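Local coordinates for YerB protein (Bacillus subtilis, PDB 2PSB), which is a putative membrane lipoprotein of unknown function that interacts with PcrA, an interaction not essential for viability or for repair of UV-induced lesions, at residues A[32-37]-A[96-101]; A[38-43]-A[62-67]; A[193-198]-A[211-216]. All coordinates share one frame; numbering follows the deposited sequence.

How the interactions relate
Interactions 1 and 2 both belong to the N-terminal DUF3048 domain and reach the same beta sheet: strand 33-37, paired with 99-102 in interaction 1, borders strand 65-71, whose start carries interaction 2. They touch where Val37 N probably donates to Phe67 O. Interaction 1 is deeply buried, a backbone ladder packed with apolar side chains. Interaction 2, mostly buried, instead uses an amide, a hydroxyl, a ring face and bridging waters. Interaction 3, in the C-terminal DUF3048 domain, is partly exposed and pairs strands of another sheet, with a turn carboxylate adding to the ladder. Segment 193-198 packs against 62-67, and the centres of interactions 2 and 3 lie about 11 Å apart, whereas interactions 1 and 3 do not touch.

Interaction 1: residues A[32-37]-A[96-101]; sequences PVAVVV and FDSIFV
Val33, Ala34 and Val35 pair with Ile99, Phe100 and Val101 in that order; the axes of their two short strands approach to 4.9 Å and their N-to-C directions differ by 17°. Four backbone hydrogen bonds fix the register. Ile99 N donates to Pro32 O (3.0 Å) and Ile99 O accepts from Ala34 N (2.9 Å). Val101 repeats the pattern two residues on, its N donating to Ala34 O with a nearly straight N-H...O angle of 173° and its O accepting from Val36 N. On the face carrying the Val33, Val35, Ile99 and Val101 side chains, Val101 CG2 meets Val33 CG1 at 4.0 Å. Val101 also lies alongside Val35, pointing the same way, with its CB 4.1 Å from Val35 CG2. On the face of Ala34 and Phe100, CG of Phe100 stands anti to its backbone N (chi1 -167°), and the ring beyond it brings CZ to 3.7 Å from Val36 CG2. Just before the strand, Ser98 CB packs against the Ala34 methyl (CB, 3.8 Å) and the ring methylene CB of Pro32 (3.7 Å). The hydroxyl of Ser98 is tied back to Ser93 O of helix 87-94, and the same helix supplies Phe89, Val90 and Ser93 around the Phe100 ring. Farther out, Val33 and Val35 form backbone hydrogen bonds with Phe71 and Ala69 of strand 65-71, and Phe100 with Asp119, while strand 120-122 flanks 99-102. Both strands are therefore interior, and their pairing is the parallel ladder of a mixed beta sheet with a helix covering one face.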
loop_
_atom_site.group_PDB
_atom_site.type_symbol
_atom_site.label_atom_id
_atom_site.label_comp_id
_atom_site.label_asym_id
_atom_site.label_seq_id
_atom_site.Cartn_x
_atom_site.Cartn_y
_atom_site.Cartn_z
ATOM N N PRO A 32 -6.939 -11.027 -4.356
ATOM C CA PRO A 32 -6.005 -10.093 -3.726
ATOM C C PRO A 32 -6.171 -10.070 -2.207
ATOM O O PRO A 32 -7.285 -10.215 -1.690
ATOM C CB PRO A 32 -6.386 -8.748 -4.353
ATOM C CG PRO A 32 -6.892 -9.136 -5.707
ATOM C CD PRO A 32 -7.750 -10.340 -5.378
ATOM N N VAL A 33 -5.052 -9.906 -1.507
ATOM C CA VAL A 33 -5.033 -9.804 -0.050
ATOM C C VAL A 33 -4.389 -8.446 0.259
ATOM O O VAL A 33 -3.241 -8.197 -0.112
ATOM C CB VAL A 33 -4.199 -10.955 0.594
ATOM C CG1 VAL A 33 -4.111 -10.769 2.109
ATOM C CG2 VAL A 33 -4.860 -12.308 0.294
ATOM N N ALA A 34 -5.152 -7.568 0.908
ATOM C CA ALA A 34 -4.692 -6.224 1.279
ATOM C C ALA A 34 -4.438 -6.146 2.783
ATOM O O ALA A 34 -5.368 -6.223 3.580
ATOM C CB ALA A 34 -5.738 -5.175 0.879
ATOM N N VAL A 35 -3.178 -5.968 3.166
ATOM C CA VAL A 35 -2.815 -5.902 4.574
ATOM C C VAL A 35 -2.421 -4.498 5.036
ATOM O O VAL A 35 -1.616 -3.813 4.395
ATOM C CB VAL A 35 -1.630 -6.850 4.888
ATOM C CG1 VAL A 35 -1.425 -6.940 6.380
ATOM C CG2 VAL A 35 -1.852 -8.219 4.271
ATOM N N VAL A 36 -2.995 -4.067 6.153
ATOM C CA VAL A 36 -2.640 -2.765 6.713
ATOM C C VAL A 36 -1.334 -2.984 7.461
ATOM O O VAL A 36 -1.291 -3.720 8.441
ATOM C CB VAL A 36 -3.670 -2.262 7.705
ATOM C CG1 VAL A 36 -3.101 -1.068 8.469
ATOM C CG2 VAL A 36 -4.939 -1.869 6.964
ATOM N N VAL A 37 -0.269 -2.346 6.992
ATOM C CA VAL A 37 1.039 -2.525 7.604
ATOM C C VAL A 37 1.586 -1.300 8.342
ATOM O O VAL A 37 1.662 -0.188 7.800
ATOM C CB VAL A 37 2.065 -3.003 6.547
ATOM C CG1 VAL A 37 3.445 -3.155 7.175
ATOM C CG2 VAL A 37 1.613 -4.327 5.949
ATOM N N PHE A 96 -9.929 -3.581 -5.340
ATOM C CA PHE A 96 -9.633 -4.912 -5.839
ATOM C C PHE A 96 -10.451 -5.992 -5.126
ATOM O O PHE A 96 -10.176 -7.176 -5.285
ATOM C CB PHE A 96 -8.137 -5.201 -5.671
ATOM C CG PHE A 96 -7.252 -4.094 -6.167
ATOM C CD1 PHE A 96 -7.005 -2.976 -5.377
ATOM C CD2 PHE A 96 -6.708 -4.140 -7.447
ATOM C CE1 PHE A 96 -6.227 -1.911 -5.862
ATOM C CE2 PHE A 96 -5.933 -3.083 -7.937
ATOM C CZ PHE A 96 -5.696 -1.973 -7.145
ATOM N N ASP A 97 -11.442 -5.569 -4.338
ATOM C CA ASP A 97 -12.313 -6.482 -3.589
ATOM C C ASP A 97 -11.458 -7.479 -2.813
ATOM O O ASP A 97 -11.785 -8.664 -2.685
ATOM C CB ASP A 97 -13.258 -7.215 -4.554
ATOM C CG ASP A 97 -14.359 -7.984 -3.833
ATOM O OD1 ASP A 97 -14.989 -7.401 -2.922
ATOM O OD2 ASP A 97 -14.601 -9.162 -4.183
ATOM N N SER A 98 -10.352 -6.975 -2.286
ATOM C CA SER A 98 -9.411 -7.798 -1.554
ATOM C C SER A 98 -9.849 -8.156 -0.151
ATOM O O SER A 98 -10.649 -7.455 0.473
ATOM C CB SER A 98 -8.049 -7.097 -1.456
ATOM O OG SER A 98 -8.039 -5.838 -2.123
ATOM N N ILE A 99 -9.318 -9.274 0.327
ATOM C CA ILE A 99 -9.561 -9.718 1.685
ATOM C C ILE A 99 -8.768 -8.684 2.486
ATOM O O ILE A 99 -7.558 -8.529 2.291
ATOM C CB ILE A 99 -8.987 -11.126 1.908
ATOM C CG1 ILE A 99 -9.875 -12.151 1.199
ATOM C CG2 ILE A 99 -8.856 -11.422 3.400
ATOM C CD1 ILE A 99 -9.237 -13.524 1.044
ATOM N N PHE A 100 -9.470 -7.969 3.363
ATOM C CA PHE A 100 -8.893 -6.907 4.176
ATOM C C PHE A 100 -8.343 -7.396 5.510
ATOM O O PHE A 100 -9.096 -7.778 6.403
ATOM C CB PHE A 100 -9.959 -5.843 4.418
ATOM C CG PHE A 100 -9.425 -4.560 4.969
ATOM C CD1 PHE A 100 -8.566 -3.762 4.208
ATOM C CD2 PHE A 100 -9.808 -4.120 6.231
ATOM C CE1 PHE A 100 -8.097 -2.536 4.694
ATOM C CE2 PHE A 100 -9.342 -2.884 6.731
ATOM C CZ PHE A 100 -8.486 -2.094 5.957
ATOM N N VAL A 101 -7.023 -7.370 5.647
ATOM C CA VAL A 101 -6.391 -7.815 6.874
ATOM C C VAL A 101 -5.898 -6.607 7.659
ATOM O O VAL A 101 -5.297 -5.691 7.088
ATOM C CB VAL A 101 -5.223 -8.758 6.571
ATOM C CG1 VAL A 101 -4.647 -9.321 7.877
ATOM C CG2 VAL A 101 -5.705 -9.879 5.676
#

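Interaction 2: residues A[38-43]-A[62-67]; sequences NNHPKA and GQITRF
Asn39, in the loop that leaves strand 33-37, stacks its amide on the CZ end of the Phe67 ring and bonds to Thr65 at the start of strand 65-71. The amide and ring planes are 30° apart, with Asn39 CG 3.1 Å from Phe67 CZ. Asn39 CB lies over the Phe67 ring face, 3.8 Å from the centroid, a CH-pi contact. CG stands anti to the backbone N (chi1 -174°), over the CZ end of the ring; from there Asn39 ND2 donates to Thr65 OG1 at 2.6 Å, the hydroxyl lying in the amide plane although the N-H...O angle is a bent 139°. Two waters add bridges: one accepts from Asn39 N and donates to Thr65 O, the other donates to Asn39 O and to Thr65 OG1. An alanine here removes the amide but keeps CB, and would probably leave Thr65 OG1 without this donor and a gap beside Phe67 CZ. At the outer end, Pro41 CD and Ile64 CD1 meet tip to tip at 3.6 Å. Strand 54-59 borders the site, with Glu57 bonding to Thr65 OG1, while Trp294 of strand 293-298 meets the Phe67 ring edge-to-face.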
loop_
_atom_site.group_PDB
_atom_site.type_symbol
_atom_site.label_atom_id
_atom_site.label_comp_id
_atom_site.label_asym_id
_atom_site.label_seq_id
_atom_site.Cartn_x
_atom_site.Cartn_y
_atom_site.Cartn_z
ATOM N N ASN A 38 1.957 -1.553 9.593
ATOM C CA ASN A 38 2.526 -0.584 10.527
ATOM C C ASN A 38 3.754 0.114 9.911
ATOM O O ASN A 38 4.682 -0.550 9.448
ATOM C CB ASN A 38 2.942 -1.353 11.791
ATOM C CG ASN A 38 3.099 -0.473 13.029
ATOM O OD1 ASN A 38 3.150 -0.991 14.150
ATOM N ND2 ASN A 38 3.173 0.834 12.845
ATOM N N ASN A 39 3.759 1.444 9.884
ATOM C CA ASN A 39 4.933 2.135 9.368
ATOM C C ASN A 39 5.515 3.077 10.422
ATOM O O ASN A 39 6.188 4.064 10.106
ATOM C CB ASN A 39 4.627 2.899 8.081
ATOM C CG ASN A 39 5.877 3.503 7.460
ATOM O OD1 ASN A 39 6.914 2.839 7.346
ATOM N ND2 ASN A 39 5.789 4.760 7.059
ATOM N N HIS A 40 5.232 2.774 11.683
ATOM C CA HIS A 40 5.772 3.553 12.783
ATOM C C HIS A 40 7.240 3.161 12.808
ATOM O O HIS A 40 7.572 2.001 12.588
ATOM C CB HIS A 40 5.101 3.170 14.103
ATOM C CG HIS A 40 5.675 3.870 15.298
ATOM N ND1 HIS A 40 6.906 3.547 15.833
ATOM C CD2 HIS A 40 5.196 4.889 16.049
ATOM C CE1 HIS A 40 7.157 4.333 16.863
ATOM N NE2 HIS A 40 6.137 5.158 17.015
ATOM N N PRO A 41 8.140 4.123 13.078
ATOM C CA PRO A 41 9.580 3.840 13.116
ATOM C C PRO A 41 9.968 2.495 13.741
ATOM O O PRO A 41 10.816 1.781 13.204
ATOM C CB PRO A 41 10.135 5.029 13.888
ATOM C CG PRO A 41 9.245 6.159 13.429
ATOM C CD PRO A 41 7.864 5.521 13.466
ATOM N N LYS A 42 9.342 2.149 14.863
ATOM C CA LYS A 42 9.637 0.894 15.557
ATOM C C LYS A 42 9.188 -0.375 14.838
ATOM O O LYS A 42 9.549 -1.480 15.241
ATOM C CB LYS A 42 9.019 0.909 16.964
ATOM C CG LYS A 42 9.887 1.556 18.054
ATOM C CD LYS A 42 11.224 0.833 18.191
ATOM C CE LYS A 42 12.086 1.398 19.320
ATOM N NZ LYS A 42 11.608 0.974 20.668
ATOM N N ALA A 43 8.414 -0.223 13.769
ATOM C CA ALA A 43 7.914 -1.376 13.024
ATOM C C ALA A 43 8.799 -1.749 11.833
ATOM O O ALA A 43 8.555 -2.748 11.156
ATOM C CB ALA A 43 6.492 -1.096 12.537
ATOM N N GLY A 62 -1.383 10.740 13.700
ATOM C CA GLY A 62 -0.602 11.961 13.797
ATOM C C GLY A 62 0.227 12.234 12.561
ATOM O O GLY A 62 -0.312 12.368 11.462
ATOM N N GLN A 63 1.541 12.324 12.725
ATOM C CA GLN A 63 2.404 12.574 11.581
ATOM C C GLN A 63 3.052 11.279 11.108
ATOM O O GLN A 63 4.042 11.301 10.380
ATOM C CB GLN A 63 3.490 13.601 11.931
ATOM C CG GLN A 63 3.900 14.469 10.748
ATOM C CD GLN A 63 2.758 15.344 10.242
ATOM O OE1 GLN A 63 2.705 15.690 9.064
ATOM N NE2 GLN A 63 1.843 15.709 11.135
ATOM N N ILE A 64 2.492 10.151 11.529
ATOM C CA ILE A 64 3.020 8.854 11.133
ATOM C C ILE A 64 2.172 8.291 9.996
ATOM O O ILE A 64 0.941 8.404 10.010
ATOM C CB ILE A 64 3.016 7.862 12.322
ATOM C CG1 ILE A 64 4.025 8.320 13.385
ATOM C CG2 ILE A 64 3.351 6.439 11.844
ATOM C CD1 ILE A 64 5.492 8.129 12.995
ATOM N N THR A 65 2.840 7.702 9.008
ATOM C CA THR A 65 2.150 7.118 7.868
ATOM C C THR A 65 1.982 5.621 8.066
ATOM O O THR A 65 2.638 5.011 8.908
ATOM C CB THR A 65 2.915 7.322 6.560
ATOM O OG1 THR A 65 4.213 6.750 6.685
ATOM C CG2 THR A 65 3.033 8.789 6.223
ATOM N N ARG A 66 1.105 5.037 7.264
ATOM C CA ARG A 66 0.826 3.615 7.350
ATOM C C ARG A 66 0.634 3.082 5.943
ATOM O O ARG A 66 0.206 3.813 5.053
ATOM C CB ARG A 66 -0.432 3.389 8.197
ATOM C CG ARG A 66 -0.809 1.938 8.389
ATOM C CD ARG A 66 -1.156 1.685 9.841
ATOM N NE ARG A 66 -2.192 2.596 10.299
ATOM C CZ ARG A 66 -2.327 3.002 11.559
ATOM N NH1 ARG A 66 -3.311 3.832 11.885
ATOM N NH2 ARG A 66 -1.473 2.603 12.488
ATOM N N PHE A 67 0.928 1.802 5.763
ATOM C CA PHE A 67 0.831 1.147 4.463
ATOM C C PHE A 67 -0.359 0.209 4.295
ATOM O O PHE A 67 -0.906 -0.330 5.267
ATOM C CB PHE A 67 2.066 0.272 4.216
ATOM C CG PHE A 67 3.386 0.984 4.356
ATOM C CD1 PHE A 67 4.531 0.259 4.681
ATOM C CD2 PHE A 67 3.491 2.352 4.165
ATOM C CE1 PHE A 67 5.768 0.888 4.818
ATOM C CE2 PHE A 67 4.718 2.996 4.301
ATOM C CZ PHE A 67 5.862 2.262 4.629
HETATM O O HOH W 1 1.449 3.183 10.973
HETATM O O HOH W 2 6.055 6.783 9.041
#

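Interaction 3: residues A[193-198]-A[211-216]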
loop_
_atom_site.group_PDB
_atom_site.type_symbol
_atom_site.label_atom_id
_atom_site.label_comp_id
_atom_site.label_asym_id
_atom_site.label_seq_id
_atom_site.Cartn_x
_atom_site.Cartn_y
_atom_site.Cartn_z
ATOM N N VAL A 193 8.327 17.141 14.282
ATOM C CA VAL A 193 8.479 15.750 13.870
ATOM C C VAL A 193 8.896 15.666 12.409
ATOM O O VAL A 193 8.500 16.495 11.588
ATOM C CB VAL A 193 7.172 14.954 14.059
ATOM C CG1 VAL A 193 6.757 14.986 15.519
ATOM C CG2 VAL A 193 6.080 15.526 13.176
ATOM N N THR A 194 9.701 14.662 12.089
ATOM C CA THR A 194 10.170 14.470 10.726
ATOM C C THR A 194 9.792 13.072 10.215
ATOM O O THR A 194 9.774 12.099 10.974
ATOM C CB THR A 194 11.708 14.664 10.649
ATOM O OG1 THR A 194 12.132 14.659 9.278
ATOM C CG2 THR A 194 12.425 13.561 11.404
ATOM N N ASN A 195 9.469 12.998 8.927
ATOM C CA ASN A 195 9.098 11.750 8.266
ATOM C C ASN A 195 9.436 11.968 6.792
ATOM O O ASN A 195 8.624 12.479 6.024
ATOM C CB ASN A 195 7.597 11.482 8.451
ATOM C CG ASN A 195 7.187 10.076 8.024
ATOM O OD1 ASN A 195 6.027 9.691 8.177
ATOM N ND2 ASN A 195 8.133 9.306 7.493
ATOM N N LEU A 196 10.654 11.585 6.420
ATOM C CA LEU A 196 11.155 11.758 5.058
ATOM C C LEU A 196 11.282 10.449 4.288
ATOM O O LEU A 196 11.918 9.506 4.752
ATOM C CB LEU A 196 12.525 12.452 5.098
ATOM C CG LEU A 196 13.291 12.646 3.786
ATOM C CD1 LEU A 196 12.564 13.655 2.896
ATOM C CD2 LEU A 196 14.708 13.125 4.094
ATOM N N VAL A 197 10.667 10.413 3.108
ATOM C CA VAL A 197 10.697 9.250 2.228
ATOM C C VAL A 197 11.407 9.655 0.933
ATOM O O VAL A 197 11.166 10.735 0.402
ATOM C CB VAL A 197 9.254 8.759 1.901
ATOM C CG1 VAL A 197 9.307 7.580 0.946
ATOM C CG2 VAL A 197 8.544 8.347 3.185
ATOM N N GLU A 198 12.279 8.792 0.427
ATOM C CA GLU A 198 13.010 9.108 -0.793
ATOM C C GLU A 198 13.003 7.914 -1.732
ATOM O O GLU A 198 13.069 6.766 -1.296
ATOM C CB GLU A 198 14.465 9.482 -0.460
ATOM C CG GLU A 198 14.642 10.168 0.892
ATOM C CD GLU A 198 16.093 10.527 1.193
ATOM O OE1 GLU A 198 16.445 10.695 2.383
ATOM O OE2 GLU A 198 16.883 10.652 0.236
ATOM N N SER A 211 13.793 4.580 0.870
ATOM C CA SER A 211 14.406 4.758 2.173
ATOM C C SER A 211 13.469 5.687 2.928
ATOM O O SER A 211 12.766 6.503 2.328
ATOM C CB SER A 211 15.793 5.402 2.066
ATOM O OG SER A 211 15.672 6.777 1.755
ATOM N N SER A 212 13.461 5.549 4.243
ATOM C CA SER A 212 12.621 6.373 5.085
ATOM C C SER A 212 13.521 6.867 6.202
ATOM O O SER A 212 14.347 6.118 6.716
ATOM C CB SER A 212 11.465 5.536 5.650
ATOM O OG SER A 212 11.965 4.308 6.168
ATOM N N ASP A 213 13.377 8.139 6.546
ATOM C CA ASP A 213 14.173 8.749 7.602
ATOM C C ASP A 213 15.674 8.447 7.543
ATOM O O ASP A 213 16.338 8.419 8.575
ATOM C CB ASP A 213 13.615 8.336 8.967
ATOM C CG ASP A 213 12.187 8.814 9.184
ATOM O OD1 ASP A 213 11.898 9.981 8.843
ATOM O OD2 ASP A 213 11.357 8.029 9.704
ATOM N N GLY A 214 16.205 8.216 6.345
ATOM C CA GLY A 214 17.629 7.950 6.212
ATOM C C GLY A 214 18.086 6.503 6.112
ATOM O O GLY A 214 19.277 6.239 5.933
ATOM N N VAL A 215 17.158 5.559 6.219
ATOM C CA VAL A 215 17.520 4.147 6.138
ATOM C C VAL A 215 16.840 3.551 4.915
ATOM O O VAL A 215 15.682 3.856 4.646
ATOM C CB VAL A 215 17.056 3.383 7.403
ATOM C CG1 VAL A 215 17.636 1.975 7.418
ATOM C CG2 VAL A 215 17.469 4.150 8.651
ATOM N N ILE A 216 17.547 2.708 4.165
ATOM C CA ILE A 216 16.936 2.111 2.979
ATOM C C ILE A 216 15.847 1.104 3.374
ATOM O O ILE A 216 16.032 0.287 4.277
ATOM C CB ILE A 216 17.985 1.415 2.078
ATOM C CG1 ILE A 216 17.358 1.112 0.712
ATOM C CG2 ILE A 216 18.493 0.138 2.743
ATOM C CD1 ILE A 216 18.330 0.577 -0.323
HETATM O O HOH W 3 12.912 12.365 8.664
#
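The first torsion of Asp213 (chi1 -62°) sets CG anti to its own carbonyl carbon and beside its backbone N, and from there the carboxylate OD1 accepts from Leu196 N at 3.2 Å. That N-H comes from above the carboxylate plane, 39° out of it. The backbone of Asp213 answers in the opposite sense: its N donates to Leu196 O at 2.7 Å. Peptide and side chain of Asp213 thus bind both polar backbone atoms of Leu196, and Ser212 CA adds a CA-H...O contact to Leu196 O at 3.2 Å. Asp213 OD1 also accepts, at 2.6 Å, from a water that is also hydrogen-bonded to Thr194 OG1, while OD2 forms a salt bridge with Arg44; these contacts would be expected to favour the charged carboxylate. Asp213 and Gly214 are the middle residues of a type I' beta turn from Ser212 to Val215, the tight two-residue connection between strands 207-212 and 215-219. With phi near 98° and psi close to zero at Gly214, a side chain would run into the carbonyl oxygen of Asp213, a position suited to glycine. Strands 196-202 and 207-212 form a beta hairpin, and the contact lies at its open end, where the type I' turn leads on to strand 215-219 of the same antiparallel sheet. Within that hairpin Val197 and Ser212 are a non-hydrogen-bonded pair and Glu198 and Ser211 a hydrogen-bonded one, with Glu198 N donating to Ser211 O (3.0 Å) and Ser211 N to Glu198 O (3.2 Å). Beside these bonds Glu198 CG rests 3.6 Å from Ser211 OG, and its extended chain carries OE2 toward a long, weak ion pair with Arg185.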